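Local coordinates for VgrG protein (Vibrio cholerae, PDB 4DTH) that binds ATP and magnesium through the actin cross-linking domain of a VgrG toxin, which probably joins G-actin monomers covalently to one another, at residues 46-52 against 139-145; 56-62 against 88-94. One frame throughout, in Å; residues are numbered along the deposited sequence.

Contact 1. Residues 46-52 against 139-145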
loop_
_atom_site.group_PDB
_atom_site.type_symbol
_atom_site.label_atom_id
_atom_site.label_comp_id
_atom_site.label_asym_id
_atom_site.label_seq_id
_atom_site.Cartn_x
_atom_site.Cartn_y
_atom_site.Cartn_z
ATOM N N PHE A 46 -12.661 -9.482 -6.378
ATOM C CA PHE A 46 -13.851 -10.282 -6.704
ATOM C C PHE A 46 -15.141 -9.473 -6.652
ATOM O O PHE A 46 -16.210 -9.961 -7.028
ATOM C CB PHE A 46 -13.930 -11.594 -5.902
ATOM C CG PHE A 46 -14.130 -11.464 -4.412
ATOM C CD1 PHE A 46 -13.039 -11.327 -3.558
ATOM C CD2 PHE A 46 -15.400 -11.539 -3.854
ATOM C CE1 PHE A 46 -13.221 -11.238 -2.171
ATOM C CE2 PHE A 46 -15.581 -11.461 -2.467
ATOM C CZ PHE A 46 -14.489 -11.304 -1.638
ATOM N N GLY A 47 -15.024 -8.216 -6.239
ATOM C CA GLY A 47 -16.166 -7.322 -6.179
ATOM C C GLY A 47 -15.830 -5.955 -5.634
ATOM O O GLY A 47 -14.670 -5.652 -5.339
ATOM N N TYR A 48 -16.859 -5.130 -5.495
ATOM C CA TYR A 48 -16.725 -3.798 -4.928
ATOM C C TYR A 48 -18.039 -3.302 -4.371
ATOM O O TYR A 48 -19.116 -3.832 -4.696
ATOM C CB TYR A 48 -16.089 -2.786 -5.919
ATOM C CG TYR A 48 -16.916 -2.485 -7.150
ATOM C CD1 TYR A 48 -16.861 -3.310 -8.270
ATOM C CD2 TYR A 48 -17.698 -1.336 -7.224
ATOM C CE1 TYR A 48 -17.588 -3.016 -9.423
ATOM C CE2 TYR A 48 -18.433 -1.033 -8.370
ATOM C CZ TYR A 48 -18.366 -1.872 -9.471
ATOM O OH TYR A 48 -19.083 -1.588 -10.606
ATOM N N VAL A 49 -17.942 -2.312 -3.487
ATOM C CA VAL A 49 -19.101 -1.673 -2.885
ATOM C C VAL A 49 -19.090 -0.231 -3.329
ATOM O O VAL A 49 -18.044 0.429 -3.276
ATOM C CB VAL A 49 -19.150 -1.838 -1.342
ATOM C CG1 VAL A 49 -20.165 -0.892 -0.691
ATOM C CG2 VAL A 49 -19.461 -3.283 -0.972
ATOM N N LYS A 50 -20.246 0.249 -3.800
ATOM C CA LYS A 50 -20.386 1.630 -4.225
ATOM C C LYS A 50 -21.556 2.284 -3.494
ATOM O O LYS A 50 -22.399 1.587 -2.916
ATOM C CB LYS A 50 -20.548 1.717 -5.764
ATOM C CG LYS A 50 -21.830 1.086 -6.317
ATOM C CD LYS A 50 -21.868 1.092 -7.836
ATOM C CE LYS A 50 -23.170 0.516 -8.348
ATOM N NZ LYS A 50 -23.175 0.357 -9.829
ATOM N N SER A 51 -21.637 3.618 -3.541
ATOM C CA SER A 51 -22.792 4.304 -2.968
ATOM C C SER A 51 -23.925 4.120 -3.987
ATOM O O SER A 51 -23.649 3.803 -5.152
ATOM C CB SER A 51 -22.494 5.789 -2.781
ATOM O OG SER A 51 -22.312 6.416 -4.040
ATOM N N ALA A 52 -25.183 4.325 -3.568
ATOM C CA ALA A 52 -26.337 4.238 -4.475
ATOM C C ALA A 52 -26.203 5.246 -5.636
ATOM O O ALA A 52 -26.676 4.978 -6.739
ATOM C CB ALA A 52 -27.616 4.502 -3.712
ATOM N N ARG A 139 -28.312 2.862 0.956
ATOM C CA ARG A 139 -27.061 3.645 0.880
ATOM C C ARG A 139 -25.985 2.975 0.039
ATOM O O ARG A 139 -25.215 3.675 -0.619
ATOM C CB ARG A 139 -26.453 3.916 2.280
ATOM C CG ARG A 139 -27.345 4.625 3.285
ATOM C CD ARG A 139 -26.586 5.635 4.116
ATOM N NE ARG A 139 -26.043 5.094 5.359
ATOM C CZ ARG A 139 -24.859 5.439 5.871
ATOM N NH1 ARG A 139 -24.066 6.287 5.224
ATOM N NH2 ARG A 139 -24.449 4.918 7.014
ATOM N N PHE A 140 -25.860 1.618 0.153
ATOM C CA PHE A 140 -24.766 0.864 -0.451
ATOM C C PHE A 140 -25.179 -0.250 -1.382
ATOM O O PHE A 140 -26.219 -0.883 -1.188
ATOM C CB PHE A 140 -23.837 0.315 0.656
ATOM C CG PHE A 140 -23.519 1.322 1.738
ATOM C CD1 PHE A 140 -22.832 2.496 1.439
ATOM C CD2 PHE A 140 -23.916 1.104 3.051
ATOM C CE1 PHE A 140 -22.567 3.443 2.432
ATOM C CE2 PHE A 140 -23.628 2.041 4.051
ATOM C CZ PHE A 140 -22.942 3.198 3.735
ATOM N N VAL A 141 -24.351 -0.486 -2.402
ATOM C CA VAL A 141 -24.587 -1.493 -3.436
ATOM C C VAL A 141 -23.347 -2.366 -3.600
ATOM O O VAL A 141 -22.243 -1.841 -3.764
ATOM C CB VAL A 141 -24.983 -0.831 -4.796
ATOM C CG1 VAL A 141 -25.099 -1.869 -5.912
ATOM C CG2 VAL A 141 -26.268 -0.016 -4.685
ATOM N N ILE A 142 -23.536 -3.695 -3.570
ATOM C CA ILE A 142 -22.466 -4.653 -3.825
ATOM C C ILE A 142 -22.525 -5.002 -5.300
ATOM O O ILE A 142 -23.594 -5.334 -5.813
ATOM C CB ILE A 142 -22.599 -5.967 -2.982
ATOM C CG1 ILE A 142 -22.532 -5.704 -1.471
ATOM C CG2 ILE A 142 -21.537 -6.996 -3.402
ATOM C CD1 ILE A 142 -22.990 -6.950 -0.578
ATOM N N GLU A 143 -21.375 -4.967 -5.961
ATOM C CA GLU A 143 -21.217 -5.405 -7.340
ATOM C C GLU A 143 -20.236 -6.573 -7.273
ATOM O O GLU A 143 -19.222 -6.472 -6.576
ATOM C CB GLU A 143 -20.642 -4.287 -8.222
ATOM C CG GLU A 143 -21.599 -3.134 -8.471
ATOM C CD GLU A 143 -22.678 -3.359 -9.515
ATOM O OE1 GLU A 143 -23.564 -2.483 -9.631
ATOM O OE2 GLU A 143 -22.649 -4.401 -10.214
ATOM N N ILE A 144 -20.552 -7.692 -7.941
ATOM C CA ILE A 144 -19.691 -8.879 -7.967
ATOM C C ILE A 144 -19.015 -8.963 -9.330
ATOM O O ILE A 144 -19.699 -9.080 -10.348
ATOM C CB ILE A 144 -20.472 -10.187 -7.599
ATOM C CG1 ILE A 144 -21.049 -10.134 -6.157
ATOM C CG2 ILE A 144 -19.622 -11.459 -7.841
ATOM C CD1 ILE A 144 -20.003 -9.935 -5.016
ATOM N N THR A 145 -17.684 -8.913 -9.348
ATOM C CA THR A 145 -16.910 -8.958 -10.597
ATOM C C THR A 145 -16.364 -10.341 -10.901
ATOM O O THR A 145 -16.080 -10.642 -12.061
ATOM C CB THR A 145 -15.883 -7.845 -10.640
ATOM O OG1 THR A 145 -14.991 -8.025 -9.548
ATOM C CG2 THR A 145 -16.537 -6.464 -10.589
#

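Contact 2. Residues 56-62 against 88-94. With ATP (adenosine-5'-triphosphate), chain B.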
loop_
_atom_site.group_PDB
_atom_site.type_symbol
_atom_site.label_atom_id
_atom_site.label_comp_id
_atom_site.label_asym_id
_atom_site.label_seq_id
_atom_site.Cartn_x
_atom_site.Cartn_y
_atom_site.Cartn_z
ATOM N N ALA A 56 -17.666 4.574 -6.345
ATOM C CA ALA A 56 -16.959 3.387 -5.849
ATOM C C ALA A 56 -16.290 3.706 -4.498
ATOM O O ALA A 56 -15.550 4.690 -4.389
ATOM C CB ALA A 56 -15.933 2.927 -6.872
ATOM N N LEU A 57 -16.606 2.910 -3.457
ATOM C CA LEU A 57 -16.092 3.137 -2.098
ATOM C C LEU A 57 -14.934 2.228 -1.720
ATOM O O LEU A 57 -13.927 2.708 -1.191
ATOM C CB LEU A 57 -17.233 3.051 -1.070
ATOM C CG LEU A 57 -18.423 4.007 -1.313
ATOM C CD1 LEU A 57 -19.585 3.658 -0.409
ATOM C CD2 LEU A 57 -18.014 5.493 -1.146
ATOM N N PHE A 58 -15.065 0.926 -1.981
ATOM C CA PHE A 58 -13.996 -0.028 -1.691
ATOM C C PHE A 58 -14.104 -1.304 -2.492
ATOM O O PHE A 58 -15.188 -1.670 -2.956
ATOM C CB PHE A 58 -13.866 -0.322 -0.183
ATOM C CG PHE A 58 -15.047 -1.029 0.437
ATOM C CD1 PHE A 58 -15.128 -2.417 0.431
ATOM C CD2 PHE A 58 -16.049 -0.308 1.076
ATOM C CE1 PHE A 58 -16.221 -3.071 1.006
ATOM C CE2 PHE A 58 -17.132 -0.961 1.666
ATOM C CZ PHE A 58 -17.204 -2.342 1.644
ATOM N N MET A 59 -12.982 -2.002 -2.620
ATOM C CA MET A 59 -12.927 -3.269 -3.333
ATOM C C MET A 59 -12.968 -4.428 -2.351
ATOM O O MET A 59 -12.458 -4.325 -1.236
ATOM C CB MET A 59 -11.613 -3.365 -4.136
ATOM C CG MET A 59 -11.481 -2.348 -5.242
ATOM S SD MET A 59 -9.834 -2.506 -5.940
ATOM C CE MET A 59 -9.867 -1.272 -7.183
ATOM N N LEU A 60 -13.516 -5.556 -2.796
ATOM C CA LEU A 60 -13.504 -6.806 -2.036
ATOM C C LEU A 60 -12.381 -7.624 -2.645
ATOM O O LEU A 60 -12.400 -7.904 -3.852
ATOM C CB LEU A 60 -14.846 -7.543 -2.173
ATOM C CG LEU A 60 -15.940 -7.107 -1.195
ATOM C CD1 LEU A 60 -16.615 -5.837 -1.645
ATOM C CD2 LEU A 60 -16.967 -8.189 -1.056
ATOM N N THR A 61 -11.365 -7.949 -1.841
ATOM C CA THR A 61 -10.208 -8.676 -2.351
ATOM C C THR A 61 -9.846 -9.882 -1.502
ATOM O O THR A 61 -10.143 -9.919 -0.301
ATOM C CB THR A 61 -8.950 -7.746 -2.451
ATOM O OG1 THR A 61 -8.440 -7.465 -1.143
ATOM C CG2 THR A 61 -9.206 -6.429 -3.200
ATOM N N LYS A 62 -9.129 -10.835 -2.115
ATOM C CA LYS A 62 -8.516 -11.934 -1.384
ATOM C C LYS A 62 -7.174 -11.372 -0.892
ATOM O O LYS A 62 -6.589 -10.495 -1.540
ATOM C CB LYS A 62 -8.330 -13.198 -2.250
ATOM C CG LYS A 62 -7.532 -13.023 -3.545
ATOM C CD LYS A 62 -7.151 -14.381 -4.136
ATOM C CE LYS A 62 -6.571 -14.233 -5.518
ATOM N NZ LYS A 62 -6.002 -15.509 -6.032
ATOM N N THR A 88 -7.916 -14.863 3.273
ATOM C CA THR A 88 -8.615 -13.907 4.124
ATOM C C THR A 88 -9.187 -12.843 3.152
ATOM O O THR A 88 -8.746 -12.752 1.998
ATOM C CB THR A 88 -7.673 -13.275 5.160
ATOM O OG1 THR A 88 -6.600 -12.616 4.483
ATOM C CG2 THR A 88 -7.126 -14.298 6.155
ATOM N N VAL A 89 -10.170 -12.081 3.608
ATOM C CA VAL A 89 -10.794 -11.027 2.819
ATOM C C VAL A 89 -10.265 -9.689 3.305
ATOM O O VAL A 89 -10.267 -9.406 4.507
ATOM C CB VAL A 89 -12.342 -11.078 2.867
ATOM C CG1 VAL A 89 -12.963 -9.812 2.273
ATOM C CG2 VAL A 89 -12.877 -12.317 2.158
ATOM N N GLU A 90 -9.829 -8.853 2.362
ATOM C CA GLU A 90 -9.361 -7.520 2.686
ATOM C C GLU A 90 -10.185 -6.491 1.920
ATOM O O GLU A 90 -10.341 -6.604 0.699
ATOM C CB GLU A 90 -7.872 -7.378 2.372
ATOM C CG GLU A 90 -7.308 -6.019 2.760
ATOM C CD GLU A 90 -5.854 -5.851 2.382
ATOM O OE1 GLU A 90 -5.503 -6.168 1.222
ATOM O OE2 GLU A 90 -5.071 -5.378 3.234
ATOM N N LEU A 91 -10.714 -5.502 2.641
ATOM C CA LEU A 91 -11.494 -4.411 2.049
ATOM C C LEU A 91 -10.516 -3.274 1.789
ATOM O O LEU A 91 -9.802 -2.848 2.702
ATOM C CB LEU A 91 -12.663 -3.971 2.952
ATOM C CG LEU A 91 -13.613 -5.080 3.462
ATOM C CD1 LEU A 91 -14.796 -4.478 4.192
ATOM C CD2 LEU A 91 -14.088 -5.990 2.322
ATOM N N VAL A 92 -10.411 -2.867 0.515
ATOM C CA VAL A 92 -9.424 -1.869 0.064
ATOM C C VAL A 92 -10.170 -0.664 -0.494
ATOM O O VAL A 92 -10.831 -0.774 -1.527
ATOM C CB VAL A 92 -8.442 -2.493 -0.979
ATOM C CG1 VAL A 92 -7.422 -1.463 -1.458
ATOM C CG2 VAL A 92 -7.729 -3.719 -0.409
ATOM N N SER A 93 -10.092 0.482 0.191
ATOM C CA SER A 93 -10.851 1.640 -0.275
ATOM C C SER A 93 -10.344 2.226 -1.582
ATOM O O SER A 93 -9.158 2.098 -1.906
ATOM C CB SER A 93 -10.899 2.732 0.793
ATOM O OG SER A 93 -9.666 3.433 0.899
ATOM N N TYR A 94 -11.255 2.871 -2.326
ATOM C CA TYR A 94 -10.901 3.696 -3.476
ATOM C C TYR A 94 -10.418 4.980 -2.795
ATOM O O TYR A 94 -11.087 5.454 -1.866
ATOM C CB TYR A 94 -12.125 3.970 -4.366
ATOM C CG TYR A 94 -12.424 2.794 -5.269
ATOM C CD1 TYR A 94 -13.175 1.713 -4.811
ATOM C CD2 TYR A 94 -11.891 2.723 -6.552
ATOM C CE1 TYR A 94 -13.421 0.609 -5.622
ATOM C CE2 TYR A 94 -12.127 1.619 -7.373
ATOM C CZ TYR A 94 -12.899 0.566 -6.904
ATOM O OH TYR A 94 -13.131 -0.536 -7.691
HETATM P PG ATP B . 1.529 -4.130 -1.923
HETATM O O1G ATP B . 1.910 -3.395 -0.677
HETATM O O2G ATP B . 2.494 -3.839 -3.037
HETATM O O3G ATP B . 1.480 -5.616 -1.713
HETATM P PB ATP B . -0.900 -3.832 -3.443
HETATM O O1B ATP B . -0.192 -3.887 -4.738
HETATM O O2B ATP B . -1.609 -5.148 -3.227
HETATM O O3B ATP B . 0.075 -3.602 -2.339
HETATM P PA ATP B . -1.916 -1.244 -3.970
HETATM O O1A ATP B . -0.590 -1.000 -4.575
HETATM O O2A ATP B . -2.965 -1.085 -5.074
HETATM O O3A ATP B . -1.968 -2.637 -3.445
HETATM O "O5'" ATP B . -2.145 -0.185 -2.786
HETATM C "C5'" ATP B . -3.481 -0.103 -2.264
HETATM C "C4'" ATP B . -3.638 1.013 -1.265
HETATM O "O4'" ATP B . -3.230 2.278 -1.860
HETATM C "C3'" ATP B . -5.082 1.228 -0.810
HETATM O "O3'" ATP B . -5.170 1.644 0.551
HETATM C "C2'" ATP B . -5.552 2.316 -1.766
HETATM O "O2'" ATP B . -6.727 2.988 -1.345
HETATM C "C1'" ATP B . -4.315 3.190 -1.767
HETATM N N9 ATP B . -4.216 4.181 -2.843
HETATM C C8 ATP B . -4.224 3.944 -4.190
HETATM N N7 ATP B . -4.108 5.031 -4.915
HETATM C C5 ATP B . -4.022 6.053 -3.979
HETATM C C6 ATP B . -3.870 7.449 -4.095
HETATM N N6 ATP B . -3.773 8.097 -5.264
HETATM N N1 ATP B . -3.800 8.169 -2.952
HETATM C C2 ATP B . -3.876 7.534 -1.780
HETATM N N3 ATP B . -4.016 6.232 -1.545
HETATM C C4 ATP B . -4.088 5.534 -2.693
HETATM O O HOH W 1 -5.635 -7.532 -0.993
#

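Contact 1. Residues 46-52 against 139-145
Glu-143 N reaches Tyr-48 O over 2.8 Å with an N-H...O angle of 174°, the shortest polar bond between two antiparallel beta strands, 46-51 and 140-144, whose directions differ by 153°. Tyr-48 N returns the bond to Glu-143 O, and Lys-50 and Val-141 exchange a second such pair, which fixes the register. On the partly exposed face of this edge pairing, Glu-143 lies alongside Tyr-48: its CB sits 3.7 Å from the ring centroid, a CH-pi contact over the face, while Thr-145 CG2 meets the same ring at its edge. Beyond CB the glutamate bends, with chi2 at -78°, and this fold in the chain carries the carboxylate across to the lysine. Lys-50, extended beyond CG, runs beside Val-141 and closes a salt bridge from NZ to Glu-143 OE1 at 2.9 Å, approaching from above the carboxylate plane. Gly-47 pairs with Ile-144 here, while on the other edge of its strand Phe-46 and Gly-47 together face Leu-60 of strand 56-68, a classic beta bulge. The other face is apolar and turned to helix 101-124, where Trp-113 and His-117 touch Ile-142. On this face Val-49 CG2 packs on Ile-142 CG1 at 3.9 Å, and Val-49 CG1 meets Phe-140 CB.

Contact 2. Residues 56-62 against 88-94
The ring of Tyr-94 lies across the start of strand 56-62, with Ala-56 CB over one face, 3.6 Å from the centroid and 11° off the normal, a CH-pi contact. Its edge meets the backbone at Leu-57 C and Phe-58 N. Met-59 crosses the tyrosine side chain at about a right angle: CE comes to 3.6 Å from Tyr-94 CZ, and SD makes an oblique Met-aromatic contact. The phenol OH is hydrogen-bonded to Pro-14 O. Facing helix 101-124, Phe-58 runs side by side with Leu-91, CE1 lying 3.8 Å from Leu-91 CD1. Strands 56-62 and 88-93 pair antiparallel, Tyr-94 following directly on the second; on its other edge, against strand 45-51, the first carries a classic beta bulge where Leu-57 and Phe-58 both face Val-49. The pair borders the nucleotide site: Ser-93 O accepts a 2.6 Å hydrogen bond from ATP O2', and Val-92 CG1 packs against C3' of the ribose. On the same face as Val-92, Thr-61 and Glu-90 point the same way. Thr-61 OG1 lies between the backbone N and carbonyl carbon (chi1 73°), from where it donates to Glu-90 O at 2.8 Å; Thr-61 N grips that oxygen from the opposite face of the carbonyl plane. Extended with CG anti to N, Glu-90 reaches the magnesium site it shares with Glu-28, and a water donates both to its OE1, at 2.6 Å, and to Thr-61 OG1.

In the fold
Strands 45-51 and 56-68 follow each other in the chain and pair as neighbours, so contacts 1 and 2 continue one another through the sheet, their centres 10 Å apart. Gly-47 O lies 2.8 Å from Leu-60 N, a probable hydrogen bond joining them. The centre of contact 1 lies about 22 Å from the centre of the chain, that of contact 2 about 12 Å. Peripheral contact 1 carries a salt bridge on its partly exposed face; contact 2, almost wholly buried, gives Ser-93 O to ATP and the Glu-90 carboxylate to magnesium, while other polar side chains bond within the protein. Both send apolar side chains to helix 101-124. Along the sequence, contact 2 is nested within the loop that contact 1 closes.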